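Local coordinates for beta-N-acetylhexosaminidase (Arthrobacter aurescens, PDB 3RCN), which probably hydrolyses terminal non-reducing N-acetyl-D-hexosamine residues from N-acetyl-beta-D-hexosaminides, at residues V348-L351 with A352-L355; T289-E292 with F293-V297; S517-P521 with W522-P526; T499-H502 with L503-E507. All coordinates share one frame; numbering follows the deposited sequence.

Contact 1: V348-L351 with A352-L355; sequences VGQL and ALHL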
loop_
_atom_site.group_PDB
_atom_site.type_symbol
_atom_site.label_atom_id
_atom_site.label_comp_id
_atom_site.label_asym_id
_atom_site.label_seq_id
_atom_site.Cartn_x
_atom_site.Cartn_y
_atom_site.Cartn_z
ATOM N N VAL A 348 30.420 19.274 8.127
ATOM C CA VAL A 348 29.503 19.280 7.006
ATOM C C VAL A 348 30.226 19.692 5.720
ATOM O O VAL A 348 29.973 19.133 4.648
ATOM C CB VAL A 348 28.311 20.212 7.309
ATOM C CG1 VAL A 348 27.456 20.429 6.085
ATOM C CG2 VAL A 348 27.485 19.652 8.479
ATOM N N GLY A 349 31.140 20.655 5.838
ATOM C CA GLY A 349 31.898 21.142 4.695
ATOM C C GLY A 349 32.777 20.068 4.093
ATOM O O GLY A 349 32.837 19.936 2.877
ATOM N N GLN A 350 33.458 19.300 4.943
ATOM C CA GLN A 350 34.266 18.171 4.479
ATOM C C GLN A 350 33.412 17.164 3.709
ATOM O O GLN A 350 33.803 16.674 2.645
ATOM C CB GLN A 350 34.970 17.464 5.638
ATOM C CG GLN A 350 36.032 18.290 6.353
ATOM C CD GLN A 350 37.177 18.728 5.452
ATOM O OE1 GLN A 350 37.279 19.908 5.101
ATOM N NE2 GLN A 350 38.051 17.784 5.077
ATOM N N LEU A 351 32.240 16.851 4.240
ATOM C CA LEU A 351 31.343 15.974 3.509
ATOM C C LEU A 351 30.836 16.639 2.227
ATOM O O LEU A 351 30.779 15.999 1.176
ATOM C CB LEU A 351 30.202 15.506 4.402
ATOM C CG LEU A 351 30.655 14.589 5.542
ATOM C CD1 LEU A 351 29.479 14.258 6.431
ATOM C CD2 LEU A 351 31.339 13.321 5.014
ATOM N N ALA A 352 30.496 17.924 2.304
ATOM C CA ALA A 352 30.078 18.659 1.106
ATOM C C ALA A 352 31.145 18.600 0.020
ATOM O O ALA A 352 30.829 18.502 -1.171
ATOM C CB ALA A 352 29.717 20.107 1.433
ATOM N N LEU A 353 32.407 18.658 0.445
ATOM C CA LEU A 353 33.544 18.545 -0.464
ATOM C C LEU A 353 33.559 17.155 -1.109
ATOM O O LEU A 353 33.830 17.018 -2.299
ATOM C CB LEU A 353 34.856 18.776 0.295
ATOM C CG LEU A 353 35.735 19.979 -0.051
ATOM C CD1 LEU A 353 34.906 21.209 -0.361
ATOM C CD2 LEU A 353 36.706 20.265 1.090
ATOM N N HIS A 354 33.266 16.124 -0.320
ATOM C CA HIS A 354 33.293 14.756 -0.825
ATOM C C HIS A 354 32.186 14.568 -1.864
ATOM O O HIS A 354 32.389 13.944 -2.905
ATOM C CB HIS A 354 33.164 13.759 0.325
ATOM C CG HIS A 354 33.165 12.331 -0.113
ATOM N ND1 HIS A 354 34.260 11.730 -0.701
ATOM C CD2 HIS A 354 32.205 11.379 -0.063
ATOM C CE1 HIS A 354 33.975 10.476 -0.984
ATOM N NE2 HIS A 354 32.730 10.236 -0.608
ATOM N N LEU A 355 31.018 15.135 -1.581
ATOM C CA LEU A 355 29.933 15.142 -2.542
ATOM C C LEU A 355 30.348 15.856 -3.821
ATOM O O LEU A 355 30.006 15.416 -4.926
ATOM C CB LEU A 355 28.694 15.811 -1.939
ATOM C CG LEU A 355 27.990 15.003 -0.849
ATOM C CD1 LEU A 355 26.767 15.733 -0.303
ATOM C CD2 LEU A 355 27.611 13.611 -1.370
#
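The imidazole of His354 swings clear of the preceding turn, which the side chain meets through CB, 3.4 Å from Leu351 O. With CG anti to the backbone N (chi1 179°), the ring is carried off the helix to meet the ring of His358 edge-to-face, while NE2 is hydrogen-bonded to Asp299 OD1. The second flat group, the amide of Gln350, is folded back at chi2 and lays its oxygen beside a methyl, with OE1 4.1 Å from Leu353 CD2. This is a loose contact on the outer side of the helix, where Leu353 is exposed.

All of this belongs to helix 342-357, one of the helices packed round the TIM barrel of the family 20 catalytic domain, and its i to i+4 ladder is regular. Ala352 N reaches Val348 O at 2.7 Å, and Leu355 N reaches Leu351 O at 2.9 Å with an N-H...O angle of 167°. Leu351 and Leu355 lie one turn apart and send their branches inward, Leu351 onto Leu312 and Leu355 onto Ile310 and Leu312 of strand 309-313. Ala352 CB sits 3.4 Å from Val348 O and faces Thr362 of strand 361-364.

Contact 2: T289-E292 with F293-V297; sequences TSLE and FYRNV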
loop_
_atom_site.group_PDB
_atom_site.type_symbol
_atom_site.label_atom_id
_atom_site.label_comp_id
_atom_site.label_asym_id
_atom_site.label_seq_id
_atom_site.Cartn_x
_atom_site.Cartn_y
_atom_site.Cartn_z
ATOM N N THR A 289 37.723 9.559 11.792
ATOM C CA THR A 289 37.015 8.290 11.676
ATOM C C THR A 289 35.538 8.468 11.313
ATOM O O THR A 289 35.071 7.817 10.387
ATOM C CB THR A 289 37.241 7.359 12.893
ATOM O OG1 THR A 289 36.908 8.041 14.107
ATOM C CG2 THR A 289 38.698 6.935 12.945
ATOM N N SER A 290 34.830 9.365 12.006
ATOM C CA SER A 290 33.464 9.747 11.619
ATOM C C SER A 290 33.442 10.150 10.156
ATOM O O SER A 290 32.609 9.674 9.381
ATOM C CB SER A 290 32.963 10.947 12.417
ATOM O OG SER A 290 33.198 10.785 13.788
ATOM N N LEU A 291 34.356 11.051 9.794
ATOM C CA LEU A 291 34.451 11.534 8.424
ATOM C C LEU A 291 34.595 10.398 7.424
ATOM O O LEU A 291 33.903 10.382 6.405
ATOM C CB LEU A 291 35.619 12.514 8.271
ATOM C CG LEU A 291 35.189 13.975 8.288
ATOM C CD1 LEU A 291 36.375 14.883 8.079
ATOM C CD2 LEU A 291 34.118 14.199 7.215
ATOM N N GLU A 292 35.492 9.455 7.708
ATOM C CA GLU A 292 35.708 8.343 6.796
ATOM C C GLU A 292 34.437 7.479 6.695
ATOM O O GLU A 292 34.052 7.021 5.612
ATOM C CB GLU A 292 36.906 7.495 7.238
ATOM C CG GLU A 292 37.178 6.298 6.324
ATOM C CD GLU A 292 37.717 5.083 7.076
ATOM O OE1 GLU A 292 38.413 5.278 8.101
ATOM O OE2 GLU A 292 37.440 3.935 6.642
ATOM N N PHE A 293 33.794 7.268 7.838
ATOM C CA PHE A 293 32.589 6.469 7.895
ATOM C C PHE A 293 31.549 7.046 6.945
ATOM O O PHE A 293 30.993 6.338 6.107
ATOM C CB PHE A 293 32.052 6.452 9.323
ATOM C CG PHE A 293 30.908 5.511 9.524
ATOM C CD1 PHE A 293 29.602 5.930 9.302
ATOM C CD2 PHE A 293 31.130 4.207 9.939
ATOM C CE1 PHE A 293 28.540 5.061 9.486
ATOM C CE2 PHE A 293 30.070 3.338 10.126
ATOM C CZ PHE A 293 28.775 3.768 9.897
ATOM N N TYR A 294 31.309 8.345 7.064
ATOM C CA TYR A 294 30.243 8.971 6.311
ATOM C C TYR A 294 30.585 9.242 4.849
ATOM O O TYR A 294 29.690 9.464 4.047
ATOM C CB TYR A 294 29.775 10.236 7.009
ATOM C CG TYR A 294 28.817 9.941 8.122
ATOM C CD1 TYR A 294 29.269 9.763 9.418
ATOM C CD2 TYR A 294 27.455 9.812 7.874
ATOM C CE1 TYR A 294 28.396 9.477 10.445
ATOM C CE2 TYR A 294 26.566 9.522 8.895
ATOM C CZ TYR A 294 27.045 9.356 10.177
ATOM O OH TYR A 294 26.179 9.076 11.201
ATOM N N ARG A 295 31.866 9.216 4.504
ATOM C CA ARG A 295 32.266 9.274 3.099
ATOM C C ARG A 295 31.928 7.948 2.466
ATOM O O ARG A 295 31.452 7.895 1.332
ATOM C CB ARG A 295 33.767 9.508 2.926
ATOM C CG ARG A 295 34.259 10.878 3.289
ATOM C CD ARG A 295 35.716 11.005 2.863
ATOM N NE ARG A 295 36.269 12.291 3.232
ATOM C CZ ARG A 295 37.113 12.456 4.239
ATOM N NH1 ARG A 295 37.497 11.387 4.935
ATOM N NH2 ARG A 295 37.579 13.678 4.535
ATOM N N ASN A 296 32.185 6.874 3.209
ATOM C CA ASN A 296 31.802 5.537 2.761
ATOM C C ASN A 296 30.281 5.377 2.601
ATOM O O ASN A 296 29.813 4.748 1.653
ATOM C CB ASN A 296 32.388 4.470 3.682
ATOM C CG ASN A 296 33.894 4.337 3.521
ATOM O OD1 ASN A 296 34.429 4.563 2.439
ATOM N ND2 ASN A 296 34.581 3.977 4.597
ATOM N N VAL A 297 29.516 5.964 3.516
ATOM C CA VAL A 297 28.070 5.957 3.396
ATOM C C VAL A 297 27.666 6.750 2.162
ATOM O O VAL A 297 26.831 6.305 1.372
ATOM C CB VAL A 297 27.388 6.553 4.644
ATOM C CG1 VAL A 297 25.960 6.931 4.338
ATOM C CG2 VAL A 297 27.454 5.583 5.811
#
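Leu291 and Arg295 lie one helical turn apart, and the arginine folds back over the leucine. Its CG stands anti to the carbonyl carbon; this chi1 of -71° brings CG to 3.2 Å from Leu291 O, and the extended chain to NE carries the guanidinium on, one face over Leu291 CB. NH1 is 4.0 Å from Leu291 CB, and NH2 comes to 3.9 Å from Leu291 CD1. These are apolar contacts made by a charged group, whose NH1 stays 6.9 Å from Glu292 OE1. An alanine at Arg295 would lose the aliphatic chain and the flat cover over Leu291, and would probably leave that side of the leucine less shielded.

The turn is part of helix 288-304 of the catalytic barrel domain, held by i to i+4 bonds such as Asn296 N to Glu292 O, 3.0 Å with an N-H...O angle of 164°. The leucine side chain also packs on helix 342-357, against Trp346 and Phe347.

Next along the surface, the carboxylate of Glu292 and the amide of Asn296 stand almost perpendicular, their planes 88° apart. OE2 of Glu292 is 3.5 Å from Asn296 ND2, which gives its hydrogen bond to Tyr189 OH. On the buried side, Tyr294 turns its ring edge to Ser290 O, with CD1 at 3.3 Å from that oxygen and near the ring plane, while Phe293 CD1 lies over one face of the tyrosine. The Phe293 ring in turn stacks on Tyr189.

Contact 3: S517-P521 with W522-P526; sequences SGPAP and WQQRP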
loop_
_atom_site.group_PDB
_atom_site.type_symbol
_atom_site.label_atom_id
_atom_site.label_comp_id
_atom_site.label_asym_id
_atom_site.label_seq_id
_atom_site.Cartn_x
_atom_site.Cartn_y
_atom_site.Cartn_z
ATOM N N SER A 517 -14.930 18.985 7.719
ATOM C CA SER A 517 -15.678 19.247 8.946
ATOM C C SER A 517 -14.969 18.675 10.171
ATOM O O SER A 517 -15.477 18.736 11.280
ATOM C CB SER A 517 -17.127 18.758 8.840
ATOM O OG SER A 517 -17.198 17.393 8.464
ATOM N N GLY A 518 -13.778 18.139 9.970
ATOM C CA GLY A 518 -13.038 17.551 11.068
ATOM C C GLY A 518 -12.861 16.054 11.016
ATOM O O GLY A 518 -13.424 15.378 10.153
ATOM N N PRO A 519 -11.993 15.537 11.892
ATOM C CA PRO A 519 -11.595 14.127 11.895
ATOM C C PRO A 519 -12.763 13.161 12.039
ATOM O O PRO A 519 -13.666 13.399 12.844
ATOM C CB PRO A 519 -10.662 14.022 13.113
ATOM C CG PRO A 519 -10.813 15.325 13.860
ATOM C CD PRO A 519 -11.208 16.333 12.849
ATOM N N ALA A 520 -12.733 12.084 11.255
ATOM C CA ALA A 520 -13.653 10.972 11.447
ATOM C C ALA A 520 -13.336 10.331 12.782
ATOM O O ALA A 520 -12.197 10.343 13.220
ATOM C CB ALA A 520 -13.518 9.957 10.317
ATOM N N PRO A 521 -14.349 9.775 13.445
ATOM C CA PRO A 521 -14.146 9.187 14.771
ATOM C C PRO A 521 -12.976 8.197 14.837
ATOM O O PRO A 521 -12.321 8.138 15.874
ATOM C CB PRO A 521 -15.475 8.463 15.024
ATOM C CG PRO A 521 -16.472 9.269 14.257
ATOM C CD PRO A 521 -15.755 9.702 13.010
ATOM N N TRP A 522 -12.729 7.426 13.777
ATOM C CA TRP A 522 -11.629 6.456 13.799
ATOM C C TRP A 522 -10.270 7.112 13.561
ATOM O O TRP A 522 -9.230 6.480 13.710
ATOM C CB TRP A 522 -11.851 5.310 12.798
ATOM C CG TRP A 522 -12.016 5.754 11.385
ATOM C CD1 TRP A 522 -11.027 5.932 10.452
ATOM C CD2 TRP A 522 -13.246 6.079 10.733
ATOM N NE1 TRP A 522 -11.574 6.352 9.256
ATOM C CE2 TRP A 522 -12.935 6.450 9.407
ATOM C CE3 TRP A 522 -14.579 6.106 11.142
ATOM C CZ2 TRP A 522 -13.911 6.840 8.495
ATOM C CZ3 TRP A 522 -15.554 6.487 10.229
ATOM C CH2 TRP A 522 -15.213 6.849 8.925
ATOM N N GLN A 523 -10.294 8.374 13.163
ATOM C CA GLN A 523 -9.080 9.163 12.984
ATOM C C GLN A 523 -8.635 9.874 14.257
ATOM O O GLN A 523 -7.528 10.396 14.327
ATOM C CB GLN A 523 -9.297 10.204 11.892
ATOM C CG GLN A 523 -9.387 9.621 10.494
ATOM C CD GLN A 523 -9.888 10.645 9.508
ATOM O OE1 GLN A 523 -10.500 11.648 9.895
ATOM N NE2 GLN A 523 -9.622 10.414 8.231
ATOM N N GLN A 524 -9.501 9.916 15.256
ATOM C CA GLN A 524 -9.151 10.551 16.513
ATOM C C GLN A 524 -8.241 9.680 17.397
ATOM O O GLN A 524 -8.183 8.465 17.248
ATOM C CB GLN A 524 -10.419 10.978 17.241
ATOM C CG GLN A 524 -11.109 12.126 16.549
ATOM C CD GLN A 524 -12.453 12.431 17.152
ATOM O OE1 GLN A 524 -12.649 12.280 18.359
ATOM N NE2 GLN A 524 -13.401 12.849 16.312
ATOM N N ARG A 525 -7.502 10.316 18.292
ATOM C CA ARG A 525 -6.646 9.587 19.219
ATOM C C ARG A 525 -6.684 10.267 20.586
ATOM O O ARG A 525 -5.749 10.962 20.965
ATOM C CB ARG A 525 -5.201 9.530 18.703
ATOM C CG ARG A 525 -5.040 8.932 17.300
ATOM C CD ARG A 525 -4.750 7.426 17.311
ATOM N NE ARG A 525 -4.545 6.890 15.961
ATOM C CZ ARG A 525 -5.525 6.598 15.103
ATOM N NH1 ARG A 525 -6.794 6.793 15.443
ATOM N NH2 ARG A 525 -5.242 6.122 13.897
ATOM N N PRO A 526 -7.779 10.085 21.323
ATOM C CA PRO A 526 -7.934 10.692 22.652
ATOM C C PRO A 526 -6.978 10.111 23.693
ATOM O O PRO A 526 -6.582 8.949 23.600
ATOM C CB PRO A 526 -9.381 10.351 23.028
ATOM C CG PRO A 526 -9.725 9.108 22.199
ATOM C CD PRO A 526 -8.950 9.278 20.917
#
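A tight reverse turn, Ala520 to Gln523, bends the long loop that follows helix 491-508, with Pro521 and Trp522 at its corners. Gln523 N closes it on Ala520 O at 2.7 Å, approaching from well above the carbonyl plane. A second, overlapping turn follows, in which Gln524 N makes a weak bond to Pro521 O.

The side chain of Gln523 doubles the closure. Its chain runs extended beyond CG and brings OE1 back to Ala520 N, 2.7 Å away at an N-H...O angle of 152°. The backbone N-H and C=O of Ala520 are thus both tied to the same residue. NE2, at the other end of the amide, is bonded to Tyr513 O, which fixes the rotation of the group.

Ala520 CB sits over one face of the Trp522 indole, a CH-pi contact 3.6 Å from the centroid of the six-membered ring and 10° off its normal. Trp522 CG lies between the backbone N and the carbonyl carbon (chi1 58°), which swings the indole back beneath the alanine. Pro519 and Gln524 cross at about a right angle, with Pro519 CB 3.9 Å from Gln524 CG.

Beyond the turn, Arg525 curls back so that NH1 bonds to both Trp522 O and Gln524 O, while its NH2 makes a salt bridge to a sulfate. The second subunit packs against this loop, its Trp198 on Pro521 and its Gly218 on Trp522. Pro521 at the second position suits the type I beta turn that these four residues form.

Contact 4: T499-H502 with L503-E507; sequences TGAH and LARLE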
loop_
_atom_site.group_PDB
_atom_site.type_symbol
_atom_site.label_atom_id
_atom_site.label_comp_id
_atom_site.label_asym_id
_atom_site.label_seq_id
_atom_site.Cartn_x
_atom_site.Cartn_y
_atom_site.Cartn_z
ATOM N N THR A 499 -14.073 20.402 -2.942
ATOM C CA THR A 499 -15.231 19.613 -2.551
ATOM C C THR A 499 -15.992 19.089 -3.769
ATOM O O THR A 499 -16.451 17.951 -3.772
ATOM C CB THR A 499 -16.172 20.442 -1.684
ATOM O OG1 THR A 499 -16.684 21.527 -2.462
ATOM C CG2 THR A 499 -15.419 21.010 -0.492
ATOM N N GLY A 500 -16.104 19.917 -4.805
ATOM C CA GLY A 500 -16.807 19.552 -6.023
ATOM C C GLY A 500 -16.237 18.356 -6.769
ATOM O O GLY A 500 -16.989 17.490 -7.205
ATOM N N ALA A 501 -14.916 18.306 -6.927
ATOM C CA ALA A 501 -14.253 17.249 -7.706
ATOM C C ALA A 501 -13.106 16.519 -6.982
ATOM O O ALA A 501 -13.100 15.287 -6.887
ATOM C CB ALA A 501 -13.814 17.753 -9.073
ATOM N N HIS A 502 -12.094 17.285 -6.577
ATOM C CA HIS A 502 -10.827 16.739 -6.077
ATOM C C HIS A 502 -10.879 15.751 -4.911
ATOM O O HIS A 502 -10.125 14.775 -4.898
ATOM C CB HIS A 502 -9.854 17.864 -5.741
ATOM C CG HIS A 502 -8.416 17.450 -5.808
ATOM N ND1 HIS A 502 -7.799 17.114 -6.990
ATOM C CD2 HIS A 502 -7.487 17.293 -4.833
ATOM C CE1 HIS A 502 -6.538 16.783 -6.746
ATOM N NE2 HIS A 502 -6.330 16.879 -5.449
ATOM N N LEU A 503 -11.736 15.997 -3.926
ATOM C CA LEU A 503 -11.880 15.030 -2.842
ATOM C C LEU A 503 -12.232 13.651 -3.404
ATOM O O LEU A 503 -11.793 12.630 -2.871
ATOM C CB LEU A 503 -12.943 15.465 -1.832
ATOM C CG LEU A 503 -12.642 16.604 -0.855
ATOM C CD1 LEU A 503 -13.710 16.616 0.222
ATOM C CD2 LEU A 503 -11.242 16.482 -0.224
ATOM N N ALA A 504 -13.021 13.621 -4.478
ATOM C CA ALA A 504 -13.404 12.356 -5.109
ATOM C C ALA A 504 -12.201 11.689 -5.761
ATOM O O ALA A 504 -12.119 10.458 -5.800
ATOM C CB ALA A 504 -14.500 12.568 -6.132
ATOM N N ARG A 505 -11.274 12.508 -6.270
ATOM C CA ARG A 505 -10.029 11.997 -6.854
ATOM C C ARG A 505 -9.118 11.394 -5.782
ATOM O O ARG A 505 -8.529 10.325 -5.988
ATOM C CB ARG A 505 -9.280 13.098 -7.590
ATOM C CG ARG A 505 -9.957 13.611 -8.838
ATOM C CD ARG A 505 -9.150 14.758 -9.452
ATOM N NE ARG A 505 -9.971 15.593 -10.318
ATOM C CZ ARG A 505 -10.124 16.901 -10.167
ATOM N NH1 ARG A 505 -9.483 17.539 -9.194
ATOM N NH2 ARG A 505 -10.907 17.575 -10.997
ATOM N N LEU A 506 -9.002 12.078 -4.642
ATOM C CA LEU A 506 -8.246 11.538 -3.516
ATOM C C LEU A 506 -8.845 10.213 -3.020
ATOM O O LEU A 506 -8.119 9.269 -2.683
ATOM C CB LEU A 506 -8.181 12.543 -2.370
ATOM C CG LEU A 506 -7.489 13.880 -2.640
ATOM C CD1 LEU A 506 -7.482 14.719 -1.386
ATOM C CD2 LEU A 506 -6.070 13.701 -3.159
ATOM N N GLU A 507 -10.171 10.144 -2.968
ATOM C CA GLU A 507 -10.825 8.907 -2.571
ATOM C C GLU A 507 -10.476 7.804 -3.553
ATOM O O GLU A 507 -10.213 6.678 -3.156
ATOM C CB GLU A 507 -12.339 9.076 -2.472
ATOM C CG GLU A 507 -12.799 9.856 -1.245
ATOM C CD GLU A 507 -14.296 10.154 -1.263
ATOM O OE1 GLU A 507 -15.092 9.288 -1.720
ATOM O OE2 GLU A 507 -14.678 11.262 -0.823
HETATM O O HOH W 1 -15.193 15.566 -4.636
#
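The backbone of helix 491-508 widens into a pi-type turn at 499-502, where Ala501 is stretched to phi -128°, and tightens again by the 2.9 Å bond from Leu506 N to His502 O. A water bridges the widened stretch: it donates to Thr499 O at 2.8 Å and accepts from Ala504 N, whose direct bond to Ala501 O is weak.

On the inner side, Arg505 NH1 donates to His502 ND1 at 2.8 Å, and each atom lies in the plane of the other's flat group. Ring and guanidinium are nonetheless turned 64° apart, since they meet edge to edge about a shared line. His502 reaches this position with CG anti to the backbone N (chi1 -155°), and Arg505 runs extended from CG to NE to meet it. One face of the guanidinium covers Ala501 CB, 3.5 Å from NH2.

Helix 491-508 packs here against helices 154-166 and 95-109, so the pair lies where the barrel domain meets the N-terminal one. His502 NE2 bonds to His167 NE2, and Arg505 NH2 to Gln9 O. Because ND1 accepts from an arginine, the ring is probably neutral. A leucine at Arg505 would remove the N-H groups, and would probably leave His502 ND1 and Gln9 O without their donor and His502 freer to turn. Leu506 CD2 flanks the ring, 3.9 Å from NE2 of His502.

In the fold
Contacts 1 and 2 lie on neighbouring helices of the catalytic barrel, with centres about 11 Å apart. They touch directly: Leu291 CD2 is 3.7 Å from both Leu351 CD2 and Gln350 CB, and His354 NE2 lies 3.3 Å from Arg295 O. Contact 1 is nearer the active site, the side chain of Val348 being about 12 Å from that of Glu316, the predicted proton donor. Contacts 3 and 4 lie well away from this pair: the centre of contact 4 is about 45 Å from that of contact 1. Contacts 3 and 4 are about 19 Å apart between centres, about 8 Å at their nearest atoms, and both lie far from the annotated site.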